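Matching sites in GCN5-related N-acetyltransferase from Kribbella flavida, a protein that binds acetyl-CoA and probably transfers acetyl groups as a GNAT-family enzyme, perhaps to aminoglycosides (PDB 4MY0 (chain A, 2.10 Å), residues L121-T126 and R279-L284), and in its relative GCN5-related N-acetyltransferase from Anabaena variabilis (PDB 2OZG (chain B, 2.00 Å), residues L118-Q123 and R285-I290). Both blocks share one frame: the second was fitted to the first on N, CA, C and O of the twelve residues, RMSD 0.38 Å. Numbering follows each deposited sequence.

Structure 1 (4MY0); sequences LYPATT and RWMLRL. With AC8 ([(2R,3R,4R,5R)-5-(6-amino-9H-purin-9-yl)-3,4-bis(phosphonooxy)tetrahydrofuran-2-yl]methyl (3R)-3-hydroxy-2,2-dimethyl-4-oxo-4-({3-oxo-3-[(2-sulfanylethyl)amino]propyl}amino)butyl dihydrogen diphosphate), chain C.
Met281 N donates to Leu121 O at 2.8 Å, with a nearly straight N-H...O angle of 172°. Leu121 N returns a bond to Met281 O, making an antiparallel hydrogen-bonded pair. It joins the end of strand 118-121 to strand 274-284, both in GNAT acetyltransferase domains of the chain. Trp280 CB sits over the centre of the Tyr122 ring, 3.8 Å from its centroid, as a CH-pi contact. The indole edge also points at that ring, in an offset edge-to-face pair. Pro123 CG packs on SE of Met281, a selenomethionine, at 3.9 Å. Thr126 CG2 is anti to the carbonyl carbon, which turns it onto Met281 CE at 3.6 Å. Thr126 OG1 is hydrogen-bonded to Glu268 O of the second subunit. Leu284 packs on helix 345-352. Ala124 and Thr125 line the pocket of AC8, a bound coenzyme A analogue.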
loop_
_atom_site.group_PDB
_atom_site.type_symbol
_atom_site.label_atom_id
_atom_site.label_comp_id
_atom_site.label_asym_id
_atom_site.label_seq_id
_atom_site.Cartn_x
_atom_site.Cartn_y
_atom_site.Cartn_z
ATOM N N LEU A 121 -22.083 -20.615 15.270
ATOM C CA LEU A 121 -21.559 -19.270 15.490
ATOM C C LEU A 121 -20.247 -19.082 14.731
ATOM O O LEU A 121 -19.575 -20.067 14.377
ATOM C CB LEU A 121 -21.311 -19.025 16.985
ATOM C CG LEU A 121 -20.396 -20.031 17.715
ATOM C CD1 LEU A 121 -18.918 -19.657 17.649
ATOM C CD2 LEU A 121 -20.840 -20.220 19.181
ATOM N N TYR A 122 -19.903 -17.817 14.493
ATOM C CA TYR A 122 -18.612 -17.402 13.965
ATOM C C TYR A 122 -17.762 -16.958 15.150
ATOM O O TYR A 122 -18.019 -15.902 15.737
ATOM C CB TYR A 122 -18.788 -16.198 13.032
ATOM C CG TYR A 122 -19.339 -16.544 11.663
ATOM C CD1 TYR A 122 -18.482 -16.819 10.599
ATOM C CD2 TYR A 122 -20.707 -16.594 11.433
ATOM C CE1 TYR A 122 -18.988 -17.139 9.330
ATOM C CE2 TYR A 122 -21.224 -16.915 10.181
ATOM C CZ TYR A 122 -20.359 -17.185 9.138
ATOM O OH TYR A 122 -20.878 -17.506 7.902
ATOM N N PRO A 123 -16.746 -17.752 15.504
ATOM C CA PRO A 123 -15.965 -17.482 16.723
ATOM C C PRO A 123 -14.843 -16.474 16.487
ATOM O O PRO A 123 -14.162 -16.550 15.452
ATOM C CB PRO A 123 -15.347 -18.853 17.033
ATOM C CG PRO A 123 -15.095 -19.455 15.636
ATOM C CD PRO A 123 -16.301 -18.978 14.806
ATOM N N ALA A 124 -14.637 -15.546 17.425
ATOM C CA ALA A 124 -13.503 -14.619 17.307
ATOM C C ALA A 124 -12.237 -15.307 17.815
ATOM O O ALA A 124 -11.138 -15.008 17.378
ATOM C CB ALA A 124 -13.765 -13.350 18.085
ATOM N N THR A 125 -12.415 -16.208 18.774
ATOM C CA THR A 125 -11.338 -17.038 19.280
ATOM C C THR A 125 -11.915 -18.432 19.443
ATOM O O THR A 125 -13.025 -18.591 19.950
ATOM C CB THR A 125 -10.805 -16.537 20.639
ATOM O OG1 THR A 125 -10.070 -17.590 21.278
ATOM C CG2 THR A 125 -11.960 -16.100 21.562
ATOM N N THR A 126 -11.170 -19.443 19.010
ATOM C CA THR A 126 -11.701 -20.791 18.989
ATOM C C THR A 126 -11.637 -21.473 20.351
ATOM O O THR A 126 -12.348 -22.455 20.571
ATOM C CB THR A 126 -10.893 -21.686 18.039
ATOM O OG1 THR A 126 -9.544 -21.769 18.523
ATOM C CG2 THR A 126 -10.915 -21.138 16.611
ATOM N N ARG A 279 -14.694 -19.315 8.428
ATOM C CA ARG A 279 -15.263 -20.573 8.923
ATOM C C ARG A 279 -16.278 -20.317 10.022
ATOM O O ARG A 279 -16.127 -19.380 10.795
ATOM C CB ARG A 279 -14.161 -21.497 9.451
ATOM C CG ARG A 279 -13.176 -21.899 8.384
ATOM C CD ARG A 279 -11.858 -22.429 8.938
ATOM N NE ARG A 279 -10.942 -22.622 7.813
ATOM C CZ ARG A 279 -10.259 -21.639 7.232
ATOM N NH1 ARG A 279 -9.466 -21.907 6.202
ATOM N NH2 ARG A 279 -10.355 -20.386 7.682
ATOM N N TRP A 280 -17.311 -21.154 10.100
ATOM C CA TRP A 280 -18.206 -21.086 11.246
ATOM C C TRP A 280 -18.241 -22.424 11.970
ATOM O O TRP A 280 -17.950 -23.468 11.377
ATOM C CB TRP A 280 -19.616 -20.651 10.818
ATOM C CG TRP A 280 -20.116 -21.332 9.583
ATOM C CD1 TRP A 280 -20.034 -20.863 8.308
ATOM C CD2 TRP A 280 -20.802 -22.592 9.508
ATOM N NE1 TRP A 280 -20.623 -21.756 7.438
ATOM C CE2 TRP A 280 -21.108 -22.824 8.155
ATOM C CE3 TRP A 280 -21.209 -23.535 10.463
ATOM C CZ2 TRP A 280 -21.786 -23.983 7.719
ATOM C CZ3 TRP A 280 -21.888 -24.684 10.036
ATOM C CH2 TRP A 280 -22.164 -24.898 8.679
HETATM N N MSE A 281 -18.592 -22.392 13.253
HETATM C CA MSE A 281 -18.590 -23.603 14.065
HETATM C C MSE A 281 -19.986 -24.126 14.308
HETATM O O MSE A 281 -20.955 -23.378 14.201
HETATM C CB MSE A 281 -17.913 -23.357 15.403
HETATM C CG MSE A 281 -16.406 -23.246 15.283
HETATM SE SE MSE A 281 -15.612 -23.056 17.049
HETATM C CE MSE A 281 -13.762 -23.381 16.525
ATOM N N LEU A 282 -20.063 -25.413 14.649
ATOM C CA LEU A 282 -21.323 -26.113 14.857
ATOM C C LEU A 282 -21.233 -26.924 16.141
ATOM O O LEU A 282 -20.157 -27.428 16.481
ATOM C CB LEU A 282 -21.559 -27.078 13.695
ATOM C CG LEU A 282 -22.825 -27.923 13.753
ATOM C CD1 LEU A 282 -24.035 -27.007 13.637
ATOM C CD2 LEU A 282 -22.821 -28.970 12.640
ATOM N N ARG A 283 -22.345 -27.043 16.859
ATOM C CA ARG A 283 -22.432 -28.003 17.962
ATOM C C ARG A 283 -23.788 -28.715 17.950
ATOM O O ARG A 283 -24.811 -28.077 17.701
ATOM C CB ARG A 283 -22.244 -27.307 19.313
ATOM C CG ARG A 283 -22.017 -28.287 20.465
ATOM C CD ARG A 283 -22.426 -27.709 21.830
ATOM N NE ARG A 283 -21.674 -28.346 22.918
ATOM C CZ ARG A 283 -21.903 -29.579 23.373
ATOM N NH1 ARG A 283 -22.865 -30.328 22.841
ATOM N NH2 ARG A 283 -21.161 -30.073 24.359
ATOM N N LEU A 284 -23.807 -30.022 18.209
ATOM C CA LEU A 284 -25.084 -30.714 18.410
ATOM C C LEU A 284 -25.532 -30.588 19.879
ATOM O O LEU A 284 -24.753 -30.858 20.801
ATOM C CB LEU A 284 -25.005 -32.194 18.017
ATOM C CG LEU A 284 -24.603 -32.653 16.610
ATOM C CD1 LEU A 284 -25.422 -33.860 16.198
ATOM C CD2 LEU A 284 -24.659 -31.561 15.544
HETATM N N1A AC8 C . -7.177 -16.099 23.494
HETATM O O1A AC8 C . -14.541 -18.605 30.338
HETATM P P1A AC8 C . -13.210 -17.911 30.092
HETATM C C1B AC8 C . -9.638 -19.096 26.838
HETATM S S1P AC8 C . -17.028 -14.698 19.577
HETATM C C2A AC8 C . -6.919 -17.378 23.825
HETATM O O2A AC8 C . -12.539 -17.251 31.263
HETATM P P2A AC8 C . -13.802 -15.335 28.950
HETATM C C2B AC8 C . -9.292 -19.193 28.306
HETATM O O2B AC8 C . -7.874 -19.322 28.470
HETATM O O2C AC8 C . -7.802 -19.299 30.977
HETATM C C2P AC8 C . -16.215 -13.910 21.010
HETATM N N3A AC8 C . -7.674 -18.009 24.737
HETATM O O3A AC8 C . -13.458 -16.905 28.874
HETATM C C3B AC8 C . -10.054 -20.458 28.716
HETATM O O3B AC8 C . -9.315 -21.605 28.283
HETATM P P3B AC8 C . -8.381 -22.539 29.228
HETATM O O3C AC8 C . -7.321 -17.216 29.653
HETATM C C3P AC8 C . -16.585 -12.458 20.808
HETATM C C4A AC8 C . -8.711 -17.356 25.328
HETATM O O4A AC8 C . -14.721 -15.082 30.127
HETATM C C4B AC8 C . -11.291 -20.459 27.838
HETATM O O4B AC8 C . -10.979 -19.596 26.739
HETATM O O4C AC8 C . -5.672 -19.125 29.602
HETATM P P4C AC8 C . -7.112 -18.702 29.771
HETATM N N4P AC8 C . -16.066 -11.489 21.770
HETATM C C5A AC8 C . -8.997 -16.041 24.992
HETATM O O5A AC8 C . -12.518 -14.572 28.805
HETATM C C5B AC8 C . -12.532 -19.940 28.557
HETATM O O5B AC8 C . -12.128 -18.898 29.438
HETATM C C5P AC8 C . -14.824 -11.045 21.928
HETATM O O5P AC8 C . -13.895 -11.502 21.270
HETATM C C6A AC8 C . -8.200 -15.408 24.045
HETATM N N6A AC8 C . -8.436 -14.119 23.688
HETATM O O6A AC8 C . -14.627 -15.152 27.586
HETATM C C6P AC8 C . -14.647 -9.943 22.948
HETATM N N7A AC8 C . -10.061 -15.644 25.731
HETATM O O7A AC8 C . -7.463 -21.624 30.005
HETATM C C7P AC8 C . -13.317 -9.948 23.716
HETATM C C8A AC8 C . -10.432 -16.699 26.501
HETATM O O8A AC8 C . -9.367 -23.303 30.089
HETATM N N8P AC8 C . -13.301 -11.148 24.557
HETATM N N9A AC8 C . -9.595 -17.729 26.258
HETATM O O9A AC8 C . -7.638 -23.389 28.220
HETATM C C9P AC8 C . -14.209 -11.539 25.449
HETATM O O9P AC8 C . -15.199 -10.859 25.665
HETATM C CAP AC8 C . -13.992 -12.834 26.213
HETATM O OAP AC8 C . -12.615 -12.961 26.574
HETATM C CBP AC8 C . -14.387 -14.097 25.436
HETATM C CCP AC8 C . -14.024 -15.316 26.298
HETATM C CDP AC8 C . -15.889 -14.105 25.168
HETATM C CEP AC8 C . -13.639 -14.197 24.116
#

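Structure 2 (2OZG); sequences LYPATQ and RWMLRI. With COA (coenzyme A), chain D.
Met287 N donates to Leu118 O at 2.8 Å, with a nearly straight N-H...O angle of 174°. Leu118 N returns a bond to Met287 O, making an antiparallel hydrogen-bonded pair. Trp286 CB sits over the centre of the Tyr119 ring, 3.9 Å from its centroid, as a CH-pi contact. The indole edge also points at that ring, in an offset edge-to-face pair. Pro120 CG packs on SE of Met287, a selenomethionine, at 3.9 Å. Gln123 CG is anti to the carbonyl carbon, which turns it onto Met287 CE at 3.6 Å. The amide extends further, and two donors grip the OE1 of this buried residue, Gln276 NE2 of the second subunit and Gln133 NE2. Ile290 packs on helix 349-357. Beyond, Ala121 and Thr122 line the coenzyme A pocket.

What differs
Thr126(A) is exchanged for Gln123(B), and both are buried. Their CB atoms coincide within the error. CG2 of Thr126(A) and CG of Gln123(B) lie 0.7 Å apart after superposition. The exchanged residue touches Met281(A) in one structure and Met287(B) in the other. OG1 of Thr126(A) has no counterpart in the glutamine. In turn, CD, OE1 and NE2 of Gln123(B) have none in the threonine. Leu284(A) is exchanged for Ile290(B), but the model does not allow their atoms to be compared. Leu121(A), Tyr122(A) and Thr125(A) keep their places, as do Leu118(B), Tyr119(B) and Thr122(B). The backbone bonds Met281(A) N to Leu121(A) O and Met287(B) N to Leu118(B) O are found in each, as are Leu121(A) N to Met281(A) O and Leu118(B) N to Met287(B) O. The pocket holds AC8 in one structure and coenzyme A in the other. Arg279(A) and Leu282(A) lie differently from Arg285(B) and Leu288(B).

Structure 2 (2OZG)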
loop_
_atom_site.group_PDB
_atom_site.type_symbol
_atom_site.label_atom_id
_atom_site.label_comp_id
_atom_site.label_asym_id
_atom_site.label_seq_id
_atom_site.Cartn_x
_atom_site.Cartn_y
_atom_site.Cartn_z
ATOM N N LEU B 118 -22.238 -20.468 15.215
ATOM C CA LEU B 118 -21.630 -19.171 15.503
ATOM C C LEU B 118 -20.328 -19.011 14.738
ATOM O O LEU B 118 -19.697 -19.985 14.312
ATOM C CB LEU B 118 -21.369 -18.996 17.026
ATOM C CG LEU B 118 -20.524 -20.034 17.781
ATOM C CD1 LEU B 118 -19.045 -19.856 17.553
ATOM C CD2 LEU B 118 -20.806 -19.914 19.257
ATOM N N TYR B 119 -19.926 -17.751 14.594
ATOM C CA TYR B 119 -18.682 -17.332 13.956
ATOM C C TYR B 119 -17.759 -16.982 15.135
ATOM O O TYR B 119 -18.083 -16.068 15.954
ATOM C CB TYR B 119 -18.913 -16.111 13.061
ATOM C CG TYR B 119 -19.520 -16.414 11.720
ATOM C CD1 TYR B 119 -18.698 -16.695 10.653
ATOM C CD2 TYR B 119 -20.906 -16.408 11.513
ATOM C CE1 TYR B 119 -19.220 -16.979 9.408
ATOM C CE2 TYR B 119 -21.452 -16.645 10.247
ATOM C CZ TYR B 119 -20.598 -16.955 9.218
ATOM O OH TYR B 119 -21.003 -17.235 7.970
ATOM N N PRO B 120 -16.698 -17.777 15.343
ATOM C CA PRO B 120 -15.919 -17.506 16.582
ATOM C C PRO B 120 -14.869 -16.343 16.479
ATOM O O PRO B 120 -14.225 -16.209 15.482
ATOM C CB PRO B 120 -15.133 -18.812 16.777
ATOM C CG PRO B 120 -14.836 -19.224 15.330
ATOM C CD PRO B 120 -16.154 -18.938 14.609
ATOM N N ALA B 121 -14.697 -15.511 17.498
ATOM C CA ALA B 121 -13.579 -14.514 17.424
ATOM C C ALA B 121 -12.326 -15.274 17.845
ATOM O O ALA B 121 -11.225 -14.944 17.457
ATOM C CB ALA B 121 -13.836 -13.354 18.349
ATOM N N THR B 122 -12.537 -16.326 18.631
ATOM C CA THR B 122 -11.482 -17.178 19.113
ATOM C C THR B 122 -12.056 -18.597 19.285
ATOM O O THR B 122 -13.051 -18.816 19.973
ATOM C CB THR B 122 -10.843 -16.627 20.399
ATOM O OG1 THR B 122 -9.984 -17.630 20.989
ATOM C CG2 THR B 122 -11.937 -16.185 21.395
ATOM N N GLN B 123 -11.408 -19.560 18.629
ATOM C CA GLN B 123 -11.873 -20.947 18.623
ATOM C C GLN B 123 -11.760 -21.704 19.954
ATOM O O GLN B 123 -12.651 -22.512 20.271
ATOM C CB GLN B 123 -11.114 -21.747 17.534
ATOM C CG GLN B 123 -11.488 -21.305 16.194
ATOM C CD GLN B 123 -10.978 -22.157 15.078
ATOM O OE1 GLN B 123 -11.673 -22.266 14.080
ATOM N NE2 GLN B 123 -9.778 -22.782 15.223
ATOM N N ARG B 285 -14.405 -19.871 8.829
ATOM C CA ARG B 285 -15.180 -21.037 9.146
ATOM C C ARG B 285 -16.026 -20.751 10.359
ATOM O O ARG B 285 -15.550 -20.352 11.380
ATOM C CB ARG B 285 -14.330 -22.270 9.363
ATOM C CG ARG B 285 -13.629 -22.701 8.105
ATOM C CD ARG B 285 -12.670 -23.858 8.358
ATOM N NE ARG B 285 -11.975 -24.157 7.128
ATOM C CZ ARG B 285 -10.896 -24.915 7.036
ATOM N NH1 ARG B 285 -10.406 -25.519 8.113
ATOM N NH2 ARG B 285 -10.292 -25.048 5.858
ATOM N N TRP B 286 -17.323 -20.977 10.200
ATOM C CA TRP B 286 -18.212 -20.966 11.300
ATOM C C TRP B 286 -18.230 -22.325 11.984
ATOM O O TRP B 286 -17.828 -23.362 11.405
ATOM C CB TRP B 286 -19.612 -20.499 10.897
ATOM C CG TRP B 286 -20.109 -20.934 9.583
ATOM C CD1 TRP B 286 -19.963 -20.264 8.391
ATOM C CD2 TRP B 286 -20.899 -22.082 9.295
ATOM N NE1 TRP B 286 -20.593 -20.961 7.383
ATOM C CE2 TRP B 286 -21.230 -22.034 7.921
ATOM C CE3 TRP B 286 -21.371 -23.161 10.067
ATOM C CZ2 TRP B 286 -22.011 -23.013 7.303
ATOM C CZ3 TRP B 286 -22.152 -24.106 9.463
ATOM C CH2 TRP B 286 -22.465 -24.029 8.081
HETATM N N MSE B 287 -18.748 -22.324 13.207
HETATM C CA MSE B 287 -18.740 -23.495 14.003
HETATM C C MSE B 287 -20.099 -23.939 14.341
HETATM O O MSE B 287 -21.031 -23.132 14.419
HETATM C CB MSE B 287 -17.990 -23.185 15.266
HETATM C CG MSE B 287 -16.506 -22.937 15.096
HETATM SE SE MSE B 287 -15.583 -22.723 16.834
HETATM C CE MSE B 287 -14.004 -23.897 16.532
ATOM N N LEU B 288 -20.214 -25.223 14.631
ATOM C CA LEU B 288 -21.504 -25.851 14.986
ATOM C C LEU B 288 -21.370 -26.712 16.240
ATOM O O LEU B 288 -20.356 -27.371 16.446
ATOM C CB LEU B 288 -21.964 -26.746 13.811
ATOM C CG LEU B 288 -23.371 -27.386 13.948
ATOM C CD1 LEU B 288 -24.246 -27.297 12.710
ATOM C CD2 LEU B 288 -23.258 -28.851 14.444
ATOM N N ARG B 289 -22.407 -26.693 17.070
ATOM C CA ARG B 289 -22.474 -27.530 18.220
ATOM C C ARG B 289 -23.645 -28.481 18.016
ATOM O O ARG B 289 -24.782 -28.049 17.724
ATOM C CB ARG B 289 -22.691 -26.690 19.491
ATOM C CG ARG B 289 -21.943 -27.260 20.764
ATOM C CD ARG B 289 -22.491 -28.540 21.339
ATOM N NE ARG B 289 -21.715 -28.894 22.532
ATOM C CZ ARG B 289 -21.922 -29.971 23.268
ATOM N NH1 ARG B 289 -22.879 -30.840 22.943
ATOM N NH2 ARG B 289 -21.137 -30.215 24.297
ATOM N N ILE B 290 -23.380 -29.773 18.116
ATOM C CA ILE B 290 -24.470 -30.761 18.159
ATOM C C ILE B 290 -25.010 -30.731 19.575
ATOM O O ILE B 290 -24.375 -31.208 20.506
ATOM C CB ILE B 290 -23.967 -32.163 17.816
ATOM C CG1 ILE B 290 -23.329 -32.163 16.415
ATOM C CG2 ILE B 290 -25.090 -33.214 18.008
ATOM C CD1 ILE B 290 -24.271 -32.237 15.218
HETATM N N1A COA D . -8.203 -15.990 22.433
HETATM C C2A COA D . -8.124 -17.320 22.629
HETATM N N3A COA D . -8.767 -17.934 23.643
HETATM C C4A COA D . -9.510 -17.196 24.504
HETATM C C5A COA D . -9.610 -15.816 24.348
HETATM C C6A COA D . -8.927 -15.217 23.271
HETATM N N6A COA D . -8.956 -13.890 23.019
HETATM N N7A COA D . -10.402 -15.382 25.358
HETATM C C8A COA D . -10.771 -16.452 26.107
HETATM N N9A COA D . -10.222 -17.554 25.570
HETATM C C1B COA D . -10.320 -18.977 26.011
HETATM C C2B COA D . -9.399 -19.272 27.192
HETATM O O2B COA D . -8.054 -19.609 26.779
HETATM C C3B COA D . -10.146 -20.381 27.923
HETATM O O3B COA D . -9.647 -21.689 27.612
HETATM P P3B COA D . -8.625 -22.444 28.633
HETATM O O7A COA D . -9.530 -22.943 29.748
HETATM O O8A COA D . -7.962 -23.495 27.748
HETATM O O9A COA D . -7.665 -21.373 29.137
HETATM C C4B COA D . -11.611 -20.246 27.516
HETATM O O4B COA D . -11.654 -19.331 26.414
HETATM C C5B COA D . -12.489 -19.741 28.663
HETATM O O5B COA D . -12.088 -18.405 28.999
HETATM P P1A COA D . -13.072 -17.315 29.707
HETATM O O1A COA D . -14.435 -17.930 29.927
HETATM O O2A COA D . -12.323 -16.740 30.909
HETATM O O3A COA D . -13.126 -16.145 28.565
HETATM P P2A COA D . -13.289 -14.543 28.875
HETATM O O4A COA D . -14.337 -14.427 29.986
HETATM O O5A COA D . -11.896 -13.977 29.141
HETATM O O6A COA D . -13.884 -13.976 27.428
HETATM C CBP COA D . -13.985 -12.540 25.297
HETATM C CCP COA D . -13.498 -12.742 26.748
HETATM C CDP COA D . -15.339 -13.241 25.210
HETATM C CEP COA D . -13.044 -13.368 24.427
HETATM C CAP COA D . -14.075 -10.977 24.984
HETATM O OAP COA D . -15.447 -10.458 25.036
HETATM C C9P COA D . -13.421 -10.309 23.743
HETATM O O9P COA D . -12.114 -9.985 23.706
HETATM N N8P COA D . -14.099 -9.897 22.652
HETATM C C7P COA D . -15.480 -9.973 22.173
HETATM C C6P COA D . -15.287 -10.692 20.847
HETATM C C5P COA D . -15.647 -12.165 20.974
HETATM O O5P COA D . -15.208 -12.849 21.896
HETATM N N4P COA D . -16.436 -12.685 20.022
HETATM C C3P COA D . -16.884 -14.071 19.929
HETATM C C2P COA D . -17.851 -14.103 18.765
HETATM S S1P COA D . -19.406 -13.210 19.181
#